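2-dehydropantoate 2-reductase (Enterococcus faecium, PDB 3WFI) is a D-mandelate dehydrogenase of the ketopantoate reductase family that binds NADH, probably interconverting D-mandelate and the corresponding 2-keto acid. Local coordinates at residues Arg186-Asn191 with Asn223-Val228; His109-Glu114 with Ser282-Lys287. One frame throughout, in Å; residues are numbered along the deposited sequence.

Contact 1: Arg186-Asn191 with Asn223-Val228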
loop_
_atom_site.group_PDB
_atom_site.type_symbol
_atom_site.label_atom_id
_atom_site.label_comp_id
_atom_site.label_asym_id
_atom_site.label_seq_id
_atom_site.Cartn_x
_atom_site.Cartn_y
_atom_site.Cartn_z
ATOM N N ARG B 186 -2.663 -6.275 21.061
ATOM C CA ARG B 186 -3.663 -5.218 20.870
ATOM C C ARG B 186 -3.006 -3.870 20.601
ATOM O O ARG B 186 -3.396 -3.141 19.686
ATOM C CB ARG B 186 -4.560 -5.125 22.115
ATOM C CG ARG B 186 -5.633 -4.043 22.083
ATOM C CD ARG B 186 -6.661 -4.370 23.161
ATOM N NE ARG B 186 -7.695 -3.361 23.368
ATOM C CZ ARG B 186 -7.555 -2.265 24.107
ATOM N NH1 ARG B 186 -6.386 -1.959 24.667
ATOM N NH2 ARG B 186 -8.595 -1.446 24.260
ATOM N N LYS B 187 -1.999 -3.530 21.399
ATOM C CA LYS B 187 -1.223 -2.329 21.144
ATOM C C LYS B 187 -0.531 -2.372 19.761
ATOM O O LYS B 187 -0.446 -1.361 19.070
ATOM C CB LYS B 187 -0.194 -2.121 22.258
ATOM C CG LYS B 187 0.779 -0.967 22.034
ATOM C CD LYS B 187 0.056 0.354 21.809
ATOM C CE LYS B 187 1.036 1.521 21.717
ATOM N NZ LYS B 187 0.457 2.660 20.942
ATOM N N ALA B 188 0.012 -3.523 19.381
ATOM C CA ALA B 188 0.724 -3.615 18.093
ATOM C C ALA B 188 -0.211 -3.401 16.912
ATOM O O ALA B 188 0.219 -2.886 15.866
ATOM C CB ALA B 188 1.458 -4.947 17.964
ATOM N N CYS B 189 -1.483 -3.785 17.079
ATOM C CA CYS B 189 -2.497 -3.519 16.061
ATOM C C CYS B 189 -2.654 -2.001 15.845
ATOM O O CYS B 189 -2.702 -1.528 14.710
ATOM C CB CYS B 189 -3.843 -4.168 16.431
ATOM S SG CYS B 189 -3.874 -5.979 16.275
ATOM N N VAL B 190 -2.689 -1.235 16.931
ATOM C CA VAL B 190 -2.682 0.233 16.823
ATOM C C VAL B 190 -1.415 0.715 16.109
ATOM O O VAL B 190 -1.475 1.576 15.231
ATOM C CB VAL B 190 -2.771 0.918 18.209
ATOM C CG1 VAL B 190 -2.779 2.429 18.050
ATOM C CG2 VAL B 190 -3.998 0.439 18.979
ATOM N N ASN B 191 -0.269 0.152 16.486
ATOM C CA ASN B 191 1.012 0.565 15.906
ATOM C C ASN B 191 1.158 0.107 14.454
ATOM O O ASN B 191 1.854 0.749 13.675
ATOM C CB ASN B 191 2.187 0.062 16.729
ATOM C CG ASN B 191 2.270 0.728 18.091
ATOM O OD1 ASN B 191 1.752 1.832 18.301
ATOM N ND2 ASN B 191 2.886 0.041 19.030
ATOM N N ASN B 223 -7.111 -8.090 11.184
ATOM C CA ASN B 223 -7.382 -9.508 10.951
ATOM C C ASN B 223 -6.141 -10.312 10.660
ATOM O O ASN B 223 -6.036 -11.460 11.071
ATOM C CB ASN B 223 -8.437 -9.699 9.867
ATOM C CG ASN B 223 -9.815 -9.741 10.444
ATOM O OD1 ASN B 223 -10.214 -10.743 11.033
ATOM N ND2 ASN B 223 -10.555 -8.668 10.280
ATOM N N GLU B 224 -5.179 -9.705 9.975
ATOM C CA GLU B 224 -3.896 -10.356 9.744
ATOM C C GLU B 224 -3.144 -10.563 11.067
ATOM O O GLU B 224 -2.671 -11.665 11.350
ATOM C CB GLU B 224 -3.039 -9.557 8.741
ATOM C CG GLU B 224 -3.638 -9.500 7.346
ATOM C CD GLU B 224 -2.761 -8.802 6.322
ATOM O OE1 GLU B 224 -1.660 -8.331 6.682
ATOM O OE2 GLU B 224 -3.202 -8.693 5.157
ATOM N N PHE B 225 -3.039 -9.513 11.872
ATOM C CA PHE B 225 -2.465 -9.624 13.227
ATOM C C PHE B 225 -3.140 -10.750 14.031
ATOM O O PHE B 225 -2.473 -11.560 14.684
ATOM C CB PHE B 225 -2.619 -8.294 13.993
ATOM C CG PHE B 225 -1.526 -7.284 13.727
ATOM C CD1 PHE B 225 -1.425 -6.636 12.504
ATOM C CD2 PHE B 225 -0.609 -6.946 14.739
ATOM C CE1 PHE B 225 -0.435 -5.684 12.276
ATOM C CE2 PHE B 225 0.382 -6.000 14.516
ATOM C CZ PHE B 225 0.460 -5.362 13.285
ATOM N N ALA B 226 -4.471 -10.792 13.970
ATOM C CA ALA B 226 -5.263 -11.760 14.744
ATOM C C ALA B 226 -5.081 -13.212 14.287
ATOM O O ALA B 226 -5.059 -14.121 15.114
ATOM C CB ALA B 226 -6.722 -11.378 14.700
ATOM N N LYS B 227 -4.969 -13.422 12.975
ATOM C CA LYS B 227 -4.720 -14.760 12.425
ATOM C C LYS B 227 -3.380 -15.308 12.890
ATOM O O LYS B 227 -3.268 -16.473 13.269
ATOM C CB LYS B 227 -4.768 -14.749 10.892
ATOM C CG LYS B 227 -6.139 -14.950 10.307
ATOM C CD LYS B 227 -6.112 -15.065 8.782
ATOM C CE LYS B 227 -7.538 -15.133 8.213
ATOM N NZ LYS B 227 -8.347 -13.887 8.410
ATOM N N VAL B 228 -2.369 -14.450 12.875
ATOM C CA VAL B 228 -1.048 -14.804 13.338
ATOM C C VAL B 228 -1.038 -15.023 14.869
ATOM O O VAL B 228 -0.453 -16.004 15.359
ATOM C CB VAL B 228 -0.042 -13.727 12.867
ATOM C CG1 VAL B 228 1.215 -13.713 13.692
ATOM C CG2 VAL B 228 0.268 -13.943 11.385
#
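Phe225 of helix 214-231 lies against Cys189 and Ala188 of helix 180-191, a helix-helix packing contact in the C-terminal helical domain of the ketopantoate reductase fold. The evidence for a CH-pi contact is that Cys189 CA stands 4.3 Å from the Phe225 ring centroid and 18° off the ring normal, placing it over one face, though offset toward the rim. The sulfur is differently placed: Cys189 SG is 4.4 Å from the same centroid but 43° off the normal, an oblique sulfur-aromatic contact. With SG anti to its own carbonyl carbon (chi1 -72°), Cys189 reaches back to the root of the aromatic side chain, where SG meets Phe225 CB at 3.5 Å. At the outer part of the ring, Ala188 O approaches Phe225 CE2 obliquely to 3.4 Å, and Ala188 CB lies 3.8 Å from Phe225 CE2. No hydrogen bond joins the two segments; ring, sulfur, alkyl and carbonyl contacts carry the pairing. Beyond them, the Phe225 side chain also touches Asn278 and Ile281 of helix 278-288 and Cys295 of helix 293-308. Glu224 ties the Phe225 helix to the start of helix 293-308: OE1 accepts from Cys295 N and OE2 from Tyr294 N.

Contact 2: His109-Glu114 with Ser282-Lys287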
loop_
_atom_site.group_PDB
_atom_site.type_symbol
_atom_site.label_atom_id
_atom_site.label_comp_id
_atom_site.label_asym_id
_atom_site.label_seq_id
_atom_site.Cartn_x
_atom_site.Cartn_y
_atom_site.Cartn_z
ATOM N N HIS B 109 9.450 -9.506 19.200
ATOM C CA HIS B 109 10.796 -9.529 19.777
ATOM C C HIS B 109 11.193 -10.932 20.188
ATOM O O HIS B 109 12.344 -11.311 20.049
ATOM C CB HIS B 109 10.917 -8.612 20.985
ATOM C CG HIS B 109 10.654 -7.179 20.676
ATOM N ND1 HIS B 109 10.099 -6.320 21.592
ATOM C CD2 HIS B 109 10.841 -6.458 19.544
ATOM C CE1 HIS B 109 9.977 -5.120 21.048
ATOM N NE2 HIS B 109 10.419 -5.178 19.806
ATOM N N GLU B 110 10.221 -11.700 20.679
ATOM C CA GLU B 110 10.429 -13.092 21.072
ATOM C C GLU B 110 11.068 -13.934 19.962
ATOM O O GLU B 110 11.839 -14.850 20.246
ATOM C CB GLU B 110 9.121 -13.732 21.607
ATOM C CG GLU B 110 7.990 -14.049 20.610
ATOM C CD GLU B 110 7.183 -12.840 20.174
ATOM O OE1 GLU B 110 7.490 -11.715 20.592
ATOM O OE2 GLU B 110 6.227 -13.005 19.381
ATOM N N ASP B 111 10.769 -13.624 18.699
ATOM C CA ASP B 111 11.349 -14.404 17.594
ATOM C C ASP B 111 12.855 -14.139 17.446
ATOM O O ASP B 111 13.609 -15.036 17.125
ATOM C CB ASP B 111 10.602 -14.132 16.289
ATOM C CG ASP B 111 9.112 -14.456 16.403
ATOM O OD1 ASP B 111 8.730 -15.284 17.267
ATOM O OD2 ASP B 111 8.315 -13.854 15.666
ATOM N N ILE B 112 13.285 -12.907 17.677
ATOM C CA ILE B 112 14.722 -12.594 17.740
ATOM C C ILE B 112 15.339 -13.265 18.973
ATOM O O ILE B 112 16.326 -13.988 18.864
ATOM C CB ILE B 112 14.951 -11.070 17.792
ATOM C CG1 ILE B 112 14.473 -10.412 16.490
ATOM C CG2 ILE B 112 16.415 -10.753 18.010
ATOM C CD1 ILE B 112 14.199 -8.923 16.601
ATOM N N ILE B 113 14.717 -13.069 20.135
ATOM C CA ILE B 113 15.234 -13.613 21.397
ATOM C C ILE B 113 15.343 -15.151 21.340
ATOM O O ILE B 113 16.334 -15.734 21.809
ATOM C CB ILE B 113 14.365 -13.174 22.598
ATOM C CG1 ILE B 113 14.362 -11.639 22.727
ATOM C CG2 ILE B 113 14.883 -13.794 23.890
ATOM C CD1 ILE B 113 13.266 -11.084 23.595
ATOM N N GLU B 114 14.348 -15.797 20.730
ATOM C CA GLU B 114 14.339 -17.264 20.571
ATOM C C GLU B 114 15.579 -17.843 19.885
ATOM O O GLU B 114 15.918 -19.013 20.083
ATOM C CB GLU B 114 13.090 -17.721 19.805
ATOM C CG GLU B 114 12.876 -19.227 19.840
ATOM C CD GLU B 114 11.635 -19.662 19.088
ATOM O OE1 GLU B 114 11.356 -19.081 18.021
ATOM O OE2 GLU B 114 10.946 -20.586 19.572
ATOM N N SER B 282 4.452 -10.010 9.102
ATOM C CA SER B 282 4.809 -10.644 7.820
ATOM C C SER B 282 5.714 -11.856 8.030
ATOM O O SER B 282 5.486 -12.902 7.452
ATOM C CB SER B 282 5.494 -9.652 6.888
ATOM O OG SER B 282 4.597 -8.605 6.521
ATOM N N ARG B 283 6.731 -11.702 8.877
ATOM C CA ARG B 283 7.657 -12.802 9.170
ATOM C C ARG B 283 6.976 -14.017 9.809
ATOM O O ARG B 283 7.183 -15.153 9.367
ATOM C CB ARG B 283 8.830 -12.303 10.020
ATOM C CG ARG B 283 9.849 -11.541 9.187
ATOM C CD ARG B 283 11.135 -11.253 9.958
ATOM N NE ARG B 283 10.941 -10.471 11.179
ATOM C CZ ARG B 283 10.692 -9.166 11.224
ATOM N NH1 ARG B 283 10.566 -8.444 10.105
ATOM N NH2 ARG B 283 10.566 -8.575 12.407
ATOM N N LYS B 284 6.156 -13.781 10.823
ATOM C CA LYS B 284 5.362 -14.846 11.447
ATOM C C LYS B 284 4.398 -15.490 10.447
ATOM O O LYS B 284 4.220 -16.720 10.433
ATOM C CB LYS B 284 4.555 -14.298 12.632
ATOM C CG LYS B 284 5.362 -13.951 13.877
ATOM C CD LYS B 284 4.491 -13.201 14.880
ATOM C CE LYS B 284 5.274 -12.677 16.081
ATOM N NZ LYS B 284 5.836 -13.795 16.874
ATOM N N GLY B 285 3.776 -14.668 9.608
ATOM C CA GLY B 285 2.894 -15.181 8.537
ATOM C C GLY B 285 3.577 -16.184 7.622
ATOM O O GLY B 285 3.016 -17.241 7.308
ATOM N N LYS B 286 4.796 -15.857 7.198
ATOM C CA LYS B 286 5.584 -16.760 6.355
ATOM C C LYS B 286 5.878 -18.076 7.066
ATOM O O LYS B 286 5.772 -19.148 6.478
ATOM C CB LYS B 286 6.902 -16.110 5.942
ATOM C CG LYS B 286 6.791 -15.088 4.826
ATOM C CD LYS B 286 8.161 -14.457 4.592
ATOM C CE LYS B 286 9.074 -15.386 3.812
ATOM N NZ LYS B 286 10.525 -15.104 4.022
ATOM N N LYS B 287 6.237 -17.977 8.341
ATOM C CA LYS B 287 6.552 -19.148 9.158
ATOM C C LYS B 287 5.321 -20.021 9.392
ATOM O O LYS B 287 5.416 -21.234 9.375
ATOM C CB LYS B 287 7.123 -18.686 10.501
ATOM C CG LYS B 287 7.617 -19.802 11.402
ATOM C CD LYS B 287 8.109 -19.218 12.714
ATOM C CE LYS B 287 8.617 -20.305 13.652
ATOM N NZ LYS B 287 9.231 -19.690 14.854
HETATM O O HOH W 1 7.359 -17.417 15.487
#
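A salt-bridge network links helix 109-113, in the N-terminal Rossmann part of the chain, to helix 278-288 of the C-terminal domain. Its centre is the ammonium group of Lys284, which donates to Glu110 OE2 at 2.7 Å and to Asp111 OD2 at 2.8 Å. The two carboxylates are used differently. Asp111 OD2 receives the donor on its syn side, 22° out of the carboxylate plane, whereas Glu110 OE2 is met from above the plane, 37° out of it. Glu110 bends at chi2 and its side chain runs at about a right angle to that of Lys284. The lysine chain is extended until a final turn (chi4 -64°) puts NZ between the two acids. Glu232 OE2 adds a third salt bridge to NZ, and this cluster of acids around a buried amine probably keeps it protonated. Toward the more exposed side, one water donates to Asp111 OD1 at 3.1 Å and accepts from Lys287 NZ at 3.0 Å. Lys287 NZ also forms a long salt bridge, 3.9 Å, with Glu114 OE1. The arrangement is an interdomain salt-bridge network in which one lysine is shared by Glu110 and Asp111 of the Rossmann part and Glu232, just after helix 214-231, of the helical C-terminal domain.

How the contacts relate
Contact 2 closes a long loop of the chain and contact 1 is nested inside it, the order being 109-114, 186-191, 223-228 and 282-287. Their centres are about 14 Å apart, yet they touch directly: Val228 CG1 packs on Lys284 CD at 3.5 Å. Helix 278-288 serves both, since Phe225 of contact 1 also packs on its Ile281. Both segments of contact 1 belong to the C-terminal helical domain, with Ala188 bordering the interface through Ile107; contact 2 bridges that domain to the Rossmann part. The side chain of Asn105, an NAD(+)-binding residue, is about 9 Å from that of Ala188 and about 11 Å from that of Glu110, so both contacts lie in the neighbourhood of the coenzyme site, empty in this chain.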